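Local coordinates for Lmo0135 protein (PDB 5ISU) that is the substrate-binding protein of an ABC transporter and probably captures peptides outside the cell for uptake, at residues L358-Q361 against Q362-E366; K271-E274 against L275-L279; E287-D290 against A291-S295; A327-L330 against V331-G335; K374-P378 against N379-N383. All coordinates share one frame; numbering follows the deposited sequence.

From the N terminus, interaction 2 comes first, at the start of helix 273-281. Interaction 3 follows at the end of helix 285-292, interaction 4 at the end of helix 324-334, interaction 1 in the second half of helix 351-365, and interaction 5 where strand 370-376 passes into helix 378-385. Each is a local contact between adjoining segments, within a helix or at its end, so none nests in or crosses another. In space, interactions 2 and 4 pack against each other, their centres about 8 Å apart, while interaction 1 touches both 2 and 3 through its tyrosines. Interaction 5 touches none of the others; its strand follows helix 351-365 and closes the beta-alpha-beta unit begun by strand 341-347.

Interaction 1 of 5, residues L358-Q361 against Q362-E366; sequences LYLQ and QQYKE
Gln363 lays its aliphatic part over one face of the Tyr359 ring, four residues earlier on the same helix. Its CG is 3.6 Å from the centroid of the Tyr359 ring and 24° off the normal, a CH-pi contact displaced toward the rim. A bend at chi2 (-55°) turns the Gln363 amide past the ring edge near the hydroxyl, its plane 22° from that of the ring, with Gln363 CD 3.8 Å from Tyr359 OH. Both polar tips are held from elsewhere: Gln363 NE2 gives a hydrogen bond to Ala282 O, and Tyr359 OH is bonded to Glu287 OE1. The turns belong to helix 351-365, the connecting helix of the beta-alpha-beta unit formed with strands 341-347 and 370-376. On the side that meets strand 370-376, Leu360 and Tyr364 run alongside each other in the same direction, with Leu360 CB 3.9 Å from Tyr364 CE2. Leu360 O sits over a face of the Tyr364 ring, 3.1 Å from Tyr364 CG, while accepting the backbone bond from Tyr364 N at 2.7 Å. The phenol oxygen of Tyr364 is bonded to Leu279 O. Farther round, Lys365 CG rests 3.3 Å from Gln361 O, and the extended Gln361 chain carries NE2 to the carbonyl oxygen of Leu371 on strand 370-376.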
loop_
_atom_site.group_PDB
_atom_site.type_symbol
_atom_site.label_atom_id
_atom_site.label_comp_id
_atom_site.label_asym_id
_atom_site.label_seq_id
_atom_site.Cartn_x
_atom_site.Cartn_y
_atom_site.Cartn_z
ATOM N N LEU A 358 8.060 22.024 9.694
ATOM C CA LEU A 358 8.467 23.028 10.688
ATOM C C LEU A 358 9.419 22.441 11.703
ATOM O O LEU A 358 10.348 23.116 12.144
ATOM C CB LEU A 358 7.256 23.644 11.392
ATOM C CG LEU A 358 6.437 24.626 10.551
ATOM C CD1 LEU A 358 5.083 24.908 11.192
ATOM C CD2 LEU A 358 7.220 25.918 10.326
ATOM N N TYR A 359 9.194 21.180 12.070
ATOM C CA TYR A 359 10.082 20.523 13.011
ATOM C C TYR A 359 11.495 20.409 12.404
ATOM O O TYR A 359 12.482 20.687 13.070
ATOM C CB TYR A 359 9.526 19.164 13.431
ATOM C CG TYR A 359 10.432 18.460 14.389
ATOM C CD1 TYR A 359 10.342 18.674 15.763
ATOM C CD2 TYR A 359 11.398 17.595 13.926
ATOM C CE1 TYR A 359 11.200 18.029 16.637
ATOM C CE2 TYR A 359 12.250 16.948 14.792
ATOM C CZ TYR A 359 12.144 17.163 16.132
ATOM O OH TYR A 359 13.023 16.508 16.940
ATOM N N LEU A 360 11.592 20.018 11.139
ATOM C CA LEU A 360 12.905 19.932 10.475
ATOM C C LEU A 360 13.572 21.317 10.424
ATOM O O LEU A 360 14.755 21.470 10.735
ATOM C CB LEU A 360 12.780 19.370 9.056
ATOM C CG LEU A 360 12.113 18.010 8.844
ATOM C CD1 LEU A 360 12.188 17.621 7.369
ATOM C CD2 LEU A 360 12.745 16.933 9.688
ATOM N N GLN A 361 12.794 22.323 10.053
ATOM C CA GLN A 361 13.285 23.710 9.984
ATOM C C GLN A 361 13.845 24.140 11.331
ATOM O O GLN A 361 14.961 24.669 11.420
ATOM C CB GLN A 361 12.156 24.655 9.590
ATOM C CG GLN A 361 12.590 26.093 9.362
ATOM C CD GLN A 361 11.418 27.007 9.098
ATOM O OE1 GLN A 361 10.372 26.908 9.744
ATOM N NE2 GLN A 361 11.595 27.930 8.167
ATOM N N GLN A 362 13.046 23.909 12.366
ATOM C CA GLN A 362 13.404 24.208 13.747
ATOM C C GLN A 362 14.695 23.483 14.133
ATOM O O GLN A 362 15.631 24.108 14.636
ATOM C CB GLN A 362 12.268 23.737 14.663
ATOM C CG GLN A 362 12.412 24.061 16.147
ATOM C CD GLN A 362 11.503 23.191 17.011
ATOM O OE1 GLN A 362 11.606 21.956 17.001
ATOM N NE2 GLN A 362 10.637 23.822 17.780
ATOM N N GLN A 363 14.753 22.168 13.864
ATOM C CA GLN A 363 15.911 21.357 14.252
ATOM C C GLN A 363 17.142 21.662 13.457
ATOM O O GLN A 363 18.243 21.590 13.991
ATOM C CB GLN A 363 15.606 19.851 14.195
ATOM C CG GLN A 363 14.562 19.406 15.222
ATOM C CD GLN A 363 14.920 19.795 16.656
ATOM O OE1 GLN A 363 14.137 20.454 17.341
ATOM N NE2 GLN A 363 16.122 19.436 17.091
ATOM N N TYR A 364 16.976 21.976 12.179
ATOM C CA TYR A 364 18.130 22.321 11.358
ATOM C C TYR A 364 18.665 23.698 11.735
ATOM O O TYR A 364 19.879 23.899 11.737
ATOM C CB TYR A 364 17.863 22.158 9.855
ATOM C CG TYR A 364 17.500 20.730 9.440
ATOM C CD1 TYR A 364 17.976 19.613 10.146
ATOM C CD2 TYR A 364 16.768 20.492 8.288
ATOM C CE1 TYR A 364 17.658 18.322 9.755
ATOM C CE2 TYR A 364 16.463 19.193 7.882
ATOM C CZ TYR A 364 16.908 18.118 8.619
ATOM O OH TYR A 364 16.607 16.840 8.215
ATOM N N LYS A 365 17.781 24.633 12.085
ATOM C CA LYS A 365 18.244 25.937 12.563
ATOM C C LYS A 365 19.254 25.762 13.691
ATOM O O LYS A 365 20.318 26.384 13.671
ATOM C CB LYS A 365 17.102 26.821 13.079
ATOM C CG LYS A 365 16.375 27.637 12.023
ATOM C CD LYS A 365 15.461 28.674 12.672
ATOM C CE LYS A 365 14.767 29.540 11.626
ATOM N NZ LYS A 365 13.896 30.586 12.234
ATOM N N GLU A 366 18.929 24.886 14.643
ATOM C CA GLU A 366 19.779 24.653 15.812
ATOM C C GLU A 366 21.162 24.049 15.491
ATOM O O GLU A 366 22.079 24.152 16.310
ATOM C CB GLU A 366 19.040 23.810 16.856
ATOM C CG GLU A 366 19.698 23.850 18.233
ATOM C CD GLU A 366 18.908 23.126 19.304
ATOM O OE1 GLU A 366 19.319 23.192 20.486
ATOM O OE2 GLU A 366 17.882 22.495 18.976
#

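Interaction 2 of 5, residues K271-E274 against L275-L279; sequences KSKE and LRQAL
The guanidinium of Arg276 has Lys273 CA and Ser272 O over the same face, the CA 3.9 Å above the plane and displaced toward the rim, while the backbone of Lys271 meets its edge. There Arg276 NH1 makes a weak hydrogen bond to Lys271 O, 3.2 Å long and bent to 133° at the hydrogen; the stronger partner of NH1 is Leu270 O, to which it is hydrogen-bonded. This is the N-terminal end of helix 273-281, with Ser272 as its N-cap. The Ser272 hydroxyl oxygen accepts from Leu275 N at 3.1 Å, a fairly straight capping bond (159°). It can do so because OG stands opposite the serine's own nitrogen (chi1 170°), which carries it over the first turn. Ser272 O meanwhile receives Arg276 N, so both oxygens of the capping residue take up amides of the first turn. The side chain of Arg276, bent at chi3, doubles back over the helix start. Its NH2 is hydrogen-bonded to Asp459 O and its NE weakly to Ala460 O, tying the start of the helix to the chain after helix 442-458. The second flat group, the Gln277 amide, crosses the extended chain of Lys273 obliquely, with Gln277 NE2 3.6 Å from Lys273 CE. Lys273 NZ has a long, weak ion pair with Asp459. Nearer the backbone, Gln277 CG lies 3.3 Å from Lys273 O, the oxygen that also accepts Gln277 N. At the next residue, Ala278 CB rests 3.4 Å from Glu274 O.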
loop_
_atom_site.group_PDB
_atom_site.type_symbol
_atom_site.label_atom_id
_atom_site.label_comp_id
_atom_site.label_asym_id
_atom_site.label_seq_id
_atom_site.Cartn_x
_atom_site.Cartn_y
_atom_site.Cartn_z
ATOM N N LYS A 271 25.234 15.162 -1.587
ATOM C CA LYS A 271 26.060 14.025 -2.017
ATOM C C LYS A 271 26.886 13.555 -0.837
ATOM O O LYS A 271 27.335 12.416 -0.799
ATOM C CB LYS A 271 27.070 14.458 -3.094
ATOM C CG LYS A 271 26.519 14.889 -4.443
ATOM C CD LYS A 271 26.138 13.714 -5.328
ATOM C CE LYS A 271 26.041 14.158 -6.786
ATOM N NZ LYS A 271 25.641 13.050 -7.684
ATOM N N SER A 272 27.144 14.481 0.083
ATOM C CA SER A 272 27.919 14.204 1.286
ATOM C C SER A 272 27.159 13.333 2.292
ATOM O O SER A 272 26.099 13.724 2.802
ATOM C CB SER A 272 28.307 15.527 1.963
ATOM O OG SER A 272 28.870 15.319 3.247
ATOM N N LYS A 273 27.717 12.157 2.563
ATOM C CA LYS A 273 27.181 11.227 3.545
ATOM C C LYS A 273 27.107 11.967 4.883
ATOM O O LYS A 273 26.094 11.918 5.572
ATOM C CB LYS A 273 28.108 10.020 3.648
ATOM C CG LYS A 273 27.663 8.899 4.566
ATOM C CD LYS A 273 28.651 7.748 4.453
ATOM C CE LYS A 273 28.201 6.500 5.195
ATOM N NZ LYS A 273 29.145 5.353 5.012
ATOM N N GLU A 274 28.168 12.707 5.200
ATOM C CA GLU A 274 28.250 13.480 6.441
ATOM C C GLU A 274 27.079 14.464 6.615
ATOM O O GLU A 274 26.474 14.534 7.704
ATOM C CB GLU A 274 29.595 14.218 6.549
ATOM C CG GLU A 274 30.820 13.340 6.849
ATOM C CD GLU A 274 31.264 12.402 5.715
ATOM O OE1 GLU A 274 30.588 12.317 4.662
ATOM O OE2 GLU A 274 32.316 11.740 5.886
ATOM N N LEU A 275 26.732 15.191 5.551
ATOM C CA LEU A 275 25.615 16.129 5.634
ATOM C C LEU A 275 24.307 15.394 5.878
ATOM O O LEU A 275 23.512 15.811 6.722
ATOM C CB LEU A 275 25.495 16.975 4.375
ATOM C CG LEU A 275 24.418 18.069 4.412
ATOM C CD1 LEU A 275 24.570 18.975 5.635
ATOM C CD2 LEU A 275 24.454 18.884 3.131
ATOM N N ARG A 276 24.091 14.296 5.145
ATOM C CA ARG A 276 22.873 13.491 5.295
ATOM C C ARG A 276 22.747 12.939 6.716
ATOM O O ARG A 276 21.641 12.891 7.271
ATOM C CB ARG A 276 22.814 12.342 4.272
ATOM C CG ARG A 276 22.732 12.817 2.826
ATOM C CD ARG A 276 22.229 11.750 1.875
ATOM N NE ARG A 276 23.068 10.553 1.852
ATOM C CZ ARG A 276 24.135 10.363 1.064
ATOM N NH1 ARG A 276 24.551 11.306 0.218
ATOM N NH2 ARG A 276 24.803 9.214 1.128
ATOM N N GLN A 277 23.876 12.534 7.294
ATOM C CA GLN A 277 23.899 12.010 8.658
ATOM C C GLN A 277 23.657 13.125 9.663
ATOM O O GLN A 277 22.977 12.919 10.678
ATOM C CB GLN A 277 25.212 11.307 8.950
ATOM C CG GLN A 277 25.400 9.999 8.200
ATOM C CD GLN A 277 26.771 9.384 8.431
ATOM O OE1 GLN A 277 27.701 10.067 8.842
ATOM N NE2 GLN A 277 26.903 8.090 8.152
ATOM N N ALA A 278 24.202 14.309 9.387
ATOM C CA ALA A 278 23.968 15.459 10.267
ATOM C C ALA A 278 22.470 15.789 10.336
ATOM O O ALA A 278 21.942 16.067 11.411
ATOM C CB ALA A 278 24.750 16.669 9.791
ATOM N N LEU A 279 21.792 15.707 9.190
ATOM C CA LEU A 279 20.363 16.016 9.079
ATOM C C LEU A 279 19.472 14.901 9.632
ATOM O O LEU A 279 18.241 15.037 9.650
ATOM C CB LEU A 279 19.990 16.321 7.625
ATOM C CG LEU A 279 20.717 17.490 6.952
ATOM C CD1 LEU A 279 20.371 17.567 5.471
ATOM C CD2 LEU A 279 20.434 18.822 7.641
#

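Interaction 3 of 5, residues E287-D290 against A291-S295; sequences EIID and AAYGS
Tyr293 can be followed outward from CB, which lies 4.0 Å from Ile289 O, at the C-terminal end of helix 285-292. Next along the ring, Tyr293 CD2 passes 3.9 Å from the same oxygen and 4.4 Å from Ile289 CG2, a loose apolar touch at one rim. One ring face receives Ala292 CB, the methyl group of the preceding residue, displaced toward the rim. At the tip, Tyr293 OH makes a weak hydrogen bond to Asp468 on strand 462-475, so the ring bridges the helix end and that strand; it also touches Ala299 of strand 299-301. A chi1 of -40° keeps the ring on the side of the backbone nitrogen, beside the last turn of the helix. Tyr293 is the first residue to leave helical backbone angles, yet its nitrogen still bonds to Ile289 O at 3.1 Å, after the preceding pairs Ala291 N to Glu287 O and Ala292 N to Ile288 O. Beyond this bond the chain turns away, psi of Tyr293 being 176°. The isoleucine has a second neighbour across the turn. Its CG2 branch, opposite the backbone nitrogen, comes within 3.7 Å of Ser295 O, so this one methyl borders the chain that leaves the helix, while the side chain also packs on Ser466 and on Pro301 of strand 299-301. The buried side chain of Ile288 packs on Ile356 and Tyr359 of helix 351-365, and the same helix meets Ala292, whose CB lies 3.3 Å from Ile288 O.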
loop_
_atom_site.group_PDB
_atom_site.type_symbol
_atom_site.label_atom_id
_atom_site.label_comp_id
_atom_site.label_asym_id
_atom_site.label_seq_id
_atom_site.Cartn_x
_atom_site.Cartn_y
_atom_site.Cartn_z
ATOM N N GLU A 287 9.317 13.027 18.953
ATOM C CA GLU A 287 8.934 14.434 18.815
ATOM C C GLU A 287 8.229 14.693 17.481
ATOM O O GLU A 287 7.227 15.418 17.447
ATOM C CB GLU A 287 10.152 15.358 18.953
ATOM C CG GLU A 287 10.724 15.418 20.371
ATOM C CD GLU A 287 11.853 16.437 20.539
ATOM O OE1 GLU A 287 12.475 16.891 19.531
ATOM O OE2 GLU A 287 12.128 16.778 21.697
ATOM N N ILE A 288 8.743 14.116 16.387
ATOM C CA ILE A 288 8.095 14.290 15.078
ATOM C C ILE A 288 6.677 13.733 15.110
ATOM O O ILE A 288 5.737 14.382 14.658
ATOM C CB ILE A 288 8.861 13.606 13.938
ATOM C CG1 ILE A 288 10.235 14.254 13.757
ATOM C CG2 ILE A 288 8.076 13.725 12.632
ATOM C CD1 ILE A 288 11.145 13.526 12.788
ATOM N N ILE A 289 6.540 12.518 15.626
ATOM C CA ILE A 289 5.235 11.861 15.747
ATOM C C ILE A 289 4.313 12.728 16.590
ATOM O O ILE A 289 3.173 12.989 16.204
ATOM C CB ILE A 289 5.386 10.460 16.361
ATOM C CG1 ILE A 289 6.030 9.514 15.335
ATOM C CG2 ILE A 289 4.044 9.901 16.794
ATOM C CD1 ILE A 289 6.472 8.183 15.898
ATOM N N ASP A 290 4.834 13.191 17.719
ATOM C CA ASP A 290 4.091 14.055 18.624
ATOM C C ASP A 290 3.587 15.322 17.909
ATOM O O ASP A 290 2.457 15.752 18.138
ATOM C CB ASP A 290 4.982 14.459 19.812
ATOM C CG ASP A 290 4.194 14.932 21.000
ATOM O OD1 ASP A 290 3.207 14.254 21.347
ATOM O OD2 ASP A 290 4.596 15.932 21.635
ATOM N N ALA A 291 4.412 15.897 17.035
ATOM C CA ALA A 291 4.037 17.123 16.331
ATOM C C ALA A 291 3.164 16.879 15.100
ATOM O O ALA A 291 2.270 17.677 14.814
ATOM C CB ALA A 291 5.280 17.927 15.951
ATOM N N ALA A 292 3.418 15.783 14.380
ATOM C CA ALA A 292 2.666 15.465 13.159
ATOM C C ALA A 292 1.230 15.042 13.449
ATOM O O ALA A 292 0.271 15.694 13.027
ATOM C CB ALA A 292 3.382 14.383 12.374
ATOM N N TYR A 293 1.106 13.925 14.151
ATOM C CA TYR A 293 -0.171 13.369 14.558
ATOM C C TYR A 293 -0.238 13.879 16.017
ATOM O O TYR A 293 0.707 14.519 16.474
ATOM C CB TYR A 293 -0.140 11.836 14.385
ATOM C CG TYR A 293 0.582 11.400 13.087
ATOM C CD1 TYR A 293 -0.055 11.425 11.833
ATOM C CD2 TYR A 293 1.911 11.002 13.118
ATOM C CE1 TYR A 293 0.627 11.055 10.656
ATOM C CE2 TYR A 293 2.595 10.625 11.958
ATOM C CZ TYR A 293 1.960 10.653 10.722
ATOM O OH TYR A 293 2.689 10.285 9.571
ATOM N N GLY A 294 -1.321 13.653 16.743
ATOM C CA GLY A 294 -1.413 14.199 18.110
ATOM C C GLY A 294 -0.621 13.481 19.193
ATOM O O GLY A 294 -0.026 14.103 20.072
ATOM N N SER A 295 -0.629 12.160 19.120
ATOM C CA SER A 295 0.008 11.307 20.100
ATOM C C SER A 295 0.636 10.120 19.408
ATOM O O SER A 295 0.562 9.991 18.180
ATOM C CB SER A 295 -1.061 10.793 21.043
ATOM O OG SER A 295 -2.003 10.009 20.336
#

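Interaction 4 of 5, residues A327-L330 against V331-G335; sequences AKKL and VKESG
Leu330, Val331 and Glu333 carry most of this contact along the last turns of helix 324-334. The valine is the tightest: its CG1 lies 3.1 Å from Lys328 O and 3.3 Å from Ala327 O. Chi1 of 57° sets that methyl between the valine's own N and carbonyl carbon, facing back along the helix onto the two carbonyl oxygens. Those oxygens also accept the backbone bonds from Val331 N and Lys332 N. Glu333 extends from CG onward, with CG 3.4 Å from Lys329 O. Its carboxylate spreads between two side chains, OE1 at 3.8 Å from Leu330 CD2 and OE2 at 4.1 Å from Lys329 CD. The lysine's charge is not in contact: Lys329 NZ is 6.2 Å from Glu333 OE2, so they form no salt bridge and any attraction is probably weak. Ser334 N still bonds to Leu330 O; Gly335 N then bonds back to Lys332 O, and the glycine's positive phi of 93° takes the chain out of the helix. Leu330 is the buried member, packed on Glu274, Ala278 and Tyr281 of helix 273-281, while Ser334 meets Ser272 and Leu275 at the start of that helix and Val331 touches Val369, just ahead of strand 370-376.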
loop_
_atom_site.group_PDB
_atom_site.type_symbol
_atom_site.label_atom_id
_atom_site.label_comp_id
_atom_site.label_asym_id
_atom_site.label_seq_id
_atom_site.Cartn_x
_atom_site.Cartn_y
_atom_site.Cartn_z
ATOM N N ALA A 327 25.789 16.283 15.402
ATOM C CA ALA A 327 25.275 16.834 14.156
ATOM C C ALA A 327 26.076 18.057 13.759
ATOM O O ALA A 327 26.373 18.233 12.581
ATOM C CB ALA A 327 23.808 17.196 14.276
ATOM N N LYS A 328 26.405 18.906 14.737
ATOM C CA LYS A 328 27.225 20.107 14.483
ATOM C C LYS A 328 28.611 19.707 13.950
ATOM O O LYS A 328 29.140 20.347 13.050
ATOM C CB LYS A 328 27.318 21.006 15.732
ATOM C CG LYS A 328 26.029 21.783 16.013
ATOM C CD LYS A 328 26.074 22.623 17.292
ATOM C CE LYS A 328 26.068 21.752 18.548
ATOM N NZ LYS A 328 26.026 22.507 19.842
ATOM N N LYS A 329 29.175 18.645 14.520
ATOM C CA LYS A 329 30.457 18.087 14.067
ATOM C C LYS A 329 30.419 17.660 12.598
ATOM O O LYS A 329 31.331 17.967 11.837
ATOM C CB LYS A 329 30.863 16.872 14.936
ATOM C CG LYS A 329 31.915 17.133 16.009
ATOM C CD LYS A 329 33.311 17.002 15.399
ATOM C CE LYS A 329 34.435 17.236 16.399
ATOM N NZ LYS A 329 34.522 18.655 16.842
ATOM N N LEU A 330 29.361 16.959 12.214
ATOM C CA LEU A 330 29.224 16.454 10.845
ATOM C C LEU A 330 28.970 17.539 9.791
ATOM O O LEU A 330 29.526 17.478 8.682
ATOM C CB LEU A 330 28.146 15.369 10.794
ATOM C CG LEU A 330 28.611 14.076 11.469
ATOM C CD1 LEU A 330 27.437 13.231 11.923
ATOM C CD2 LEU A 330 29.542 13.289 10.551
ATOM N N VAL A 331 28.137 18.519 10.123
ATOM C CA VAL A 331 27.883 19.603 9.178
ATOM C C VAL A 331 29.200 20.383 8.926
ATOM O O VAL A 331 29.430 20.859 7.817
ATOM C CB VAL A 331 26.696 20.507 9.610
ATOM C CG1 VAL A 331 26.912 21.099 10.993
ATOM C CG2 VAL A 331 26.462 21.616 8.587
ATOM N N LYS A 332 30.058 20.468 9.950
ATOM C CA LYS A 332 31.386 21.102 9.838
ATOM C C LYS A 332 32.240 20.290 8.851
ATOM O O LYS A 332 32.666 20.812 7.820
ATOM C CB LYS A 332 32.058 21.153 11.226
ATOM C CG LYS A 332 33.488 21.689 11.306
ATOM C CD LYS A 332 33.587 23.197 11.144
ATOM C CE LYS A 332 35.013 23.671 11.407
ATOM N NZ LYS A 332 35.159 25.153 11.372
ATOM N N GLU A 333 32.448 19.007 9.169
ATOM C CA GLU A 333 33.222 18.076 8.327
ATOM C C GLU A 333 32.681 17.987 6.904
ATOM O O GLU A 333 33.417 17.654 5.977
ATOM C CB GLU A 333 33.196 16.656 8.902
ATOM C CG GLU A 333 33.884 16.455 10.246
ATOM C CD GLU A 333 33.703 15.038 10.792
ATOM O OE1 GLU A 333 33.225 14.143 10.045
ATOM O OE2 GLU A 333 34.046 14.816 11.975
ATOM N N SER A 334 31.384 18.244 6.751
ATOM C CA SER A 334 30.735 18.210 5.447
ATOM C C SER A 334 31.374 19.149 4.422
ATOM O O SER A 334 31.647 18.751 3.282
ATOM C CB SER A 334 29.263 18.589 5.604
ATOM O OG SER A 334 28.609 18.643 4.355
ATOM N N GLY A 335 31.623 20.384 4.854
ATOM C CA GLY A 335 32.155 21.434 3.994
ATOM C C GLY A 335 31.001 22.232 3.407
ATOM O O GLY A 335 31.186 23.052 2.511
#

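Interaction 5 of 5, residues K374-P378 against N379-N383; sequences KPTDP and NALSN
Thr376 meets Leu381 through its hydroxyl: OG1 is 3.5 Å from both Leu381 CB and Leu381 CD1, the two side chains standing at about a right angle. The contact lies where strand 370-376, the last strand of a beta-alpha-beta unit, passes into helix 378-385. A chi1 of 66° holds the hydroxyl of Thr376 between its own N and carbonyl carbon, and OG1 is hydrogen-bonded to Tyr346 O on the neighbouring strand 341-347. Asp377 comes next and is the N-cap of the helix. Its OD1 accepts from Asn379 N at 3.1 Å, a weak capping bond bent to 132°, and lies 3.7 Å from Asn379 CB. The two side chains run alongside each other in the same direction, but carboxylate and amide are turned 75° apart. The Asp377 carbonyl begins the helical pattern, accepting Leu381 N at 2.8 Å, while Asp377 CB faces Ala380 CB. Pro378 fills the first helical position, where its lack of an N-H costs no helical bond; its ring touches Asn348 and Asn349. Pro378 O receives Ser382 N at 3.1 Å, and Ser382 OG lies 3.6 Å from the same oxygen.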
loop_
_atom_site.group_PDB
_atom_site.type_symbol
_atom_site.label_atom_id
_atom_site.label_comp_id
_atom_site.label_asym_id
_atom_site.label_seq_id
_atom_site.Cartn_x
_atom_site.Cartn_y
_atom_site.Cartn_z
ATOM N N LYS A 374 8.684 24.859 1.417
ATOM C CA LYS A 374 8.133 25.098 0.105
ATOM C C LYS A 374 6.932 24.171 -0.082
ATOM O O LYS A 374 7.003 23.187 -0.804
ATOM C CB LYS A 374 9.219 24.927 -0.975
ATOM C CG LYS A 374 9.044 25.836 -2.197
ATOM C CD LYS A 374 9.049 27.314 -1.788
ATOM C CE LYS A 374 9.117 28.282 -2.956
ATOM N NZ LYS A 374 10.451 28.288 -3.614
ATOM N N PRO A 375 5.814 24.491 0.592
ATOM C CA PRO A 375 4.611 23.679 0.428
ATOM C C PRO A 375 4.126 23.799 -1.010
ATOM O O PRO A 375 4.195 24.902 -1.579
ATOM C CB PRO A 375 3.608 24.340 1.381
ATOM C CG PRO A 375 4.042 25.760 1.482
ATOM C CD PRO A 375 5.530 25.780 1.260
ATOM N N THR A 376 3.647 22.705 -1.603
ATOM C CA THR A 376 3.183 22.751 -2.999
ATOM C C THR A 376 1.896 21.973 -3.288
ATOM O O THR A 376 1.469 21.111 -2.517
ATOM C CB THR A 376 4.258 22.222 -3.972
ATOM O OG1 THR A 376 4.466 20.831 -3.734
ATOM C CG2 THR A 376 5.572 22.968 -3.817
ATOM N N ASP A 377 1.308 22.316 -4.437
ATOM C CA ASP A 377 0.090 21.716 -4.986
ATOM C C ASP A 377 0.427 20.270 -5.365
ATOM O O ASP A 377 1.516 20.030 -5.886
ATOM C CB ASP A 377 -0.335 22.549 -6.223
ATOM C CG ASP A 377 -1.615 22.055 -6.893
ATOM O OD1 ASP A 377 -1.642 20.926 -7.436
ATOM O OD2 ASP A 377 -2.573 22.857 -6.971
ATOM N N PRO A 378 -0.493 19.307 -5.112
ATOM C CA PRO A 378 -0.226 17.879 -5.409
ATOM C C PRO A 378 0.257 17.575 -6.830
ATOM O O PRO A 378 1.283 16.914 -6.989
ATOM C CB PRO A 378 -1.572 17.201 -5.140
ATOM C CG PRO A 378 -2.234 18.081 -4.146
ATOM C CD PRO A 378 -1.824 19.486 -4.499
ATOM N N ASN A 379 -0.461 18.057 -7.842
ATOM C CA ASN A 379 -0.071 17.814 -9.237
ATOM C C ASN A 379 1.342 18.313 -9.467
ATOM O O ASN A 379 2.189 17.585 -9.985
ATOM C CB ASN A 379 -1.002 18.536 -10.219
ATOM C CG ASN A 379 -2.457 18.130 -10.071
ATOM O OD1 ASN A 379 -2.828 17.398 -9.147
ATOM N ND2 ASN A 379 -3.300 18.631 -10.974
ATOM N N ALA A 380 1.582 19.564 -9.074
ATOM C CA ALA A 380 2.890 20.194 -9.229
ATOM C C ALA A 380 3.976 19.396 -8.521
ATOM O O ALA A 380 5.084 19.271 -9.033
ATOM C CB ALA A 380 2.859 21.623 -8.707
ATOM N N LEU A 381 3.644 18.836 -7.355
ATOM C CA LEU A 381 4.610 18.052 -6.576
ATOM C C LEU A 381 5.017 16.772 -7.323
ATOM O O LEU A 381 6.179 16.384 -7.289
ATOM C CB LEU A 381 4.060 17.725 -5.186
ATOM C CG LEU A 381 5.010 17.024 -4.202
ATOM C CD1 LEU A 381 6.258 17.857 -3.929
ATOM C CD2 LEU A 381 4.286 16.712 -2.903
ATOM N N SER A 382 4.058 16.123 -7.983
ATOM C CA SER A 382 4.354 14.931 -8.780
ATOM C C SER A 382 5.319 15.306 -9.886
ATOM O O SER A 382 6.380 14.712 -10.006
ATOM C CB SER A 382 3.092 14.323 -9.399
ATOM O OG SER A 382 2.239 13.799 -8.402
ATOM N N ASN A 383 4.958 16.318 -10.673
ATOM C CA ASN A 383 5.821 16.783 -11.766
ATOM C C ASN A 383 7.250 17.049 -11.275
ATOM O O ASN A 383 8.212 16.767 -11.987
ATOM C CB ASN A 383 5.257 18.054 -12.413
ATOM C CG ASN A 383 3.883 17.847 -13.030
ATOM O OD1 ASN A 383 3.407 16.718 -13.179
ATOM N ND2 ASN A 383 3.238 18.943 -13.391
#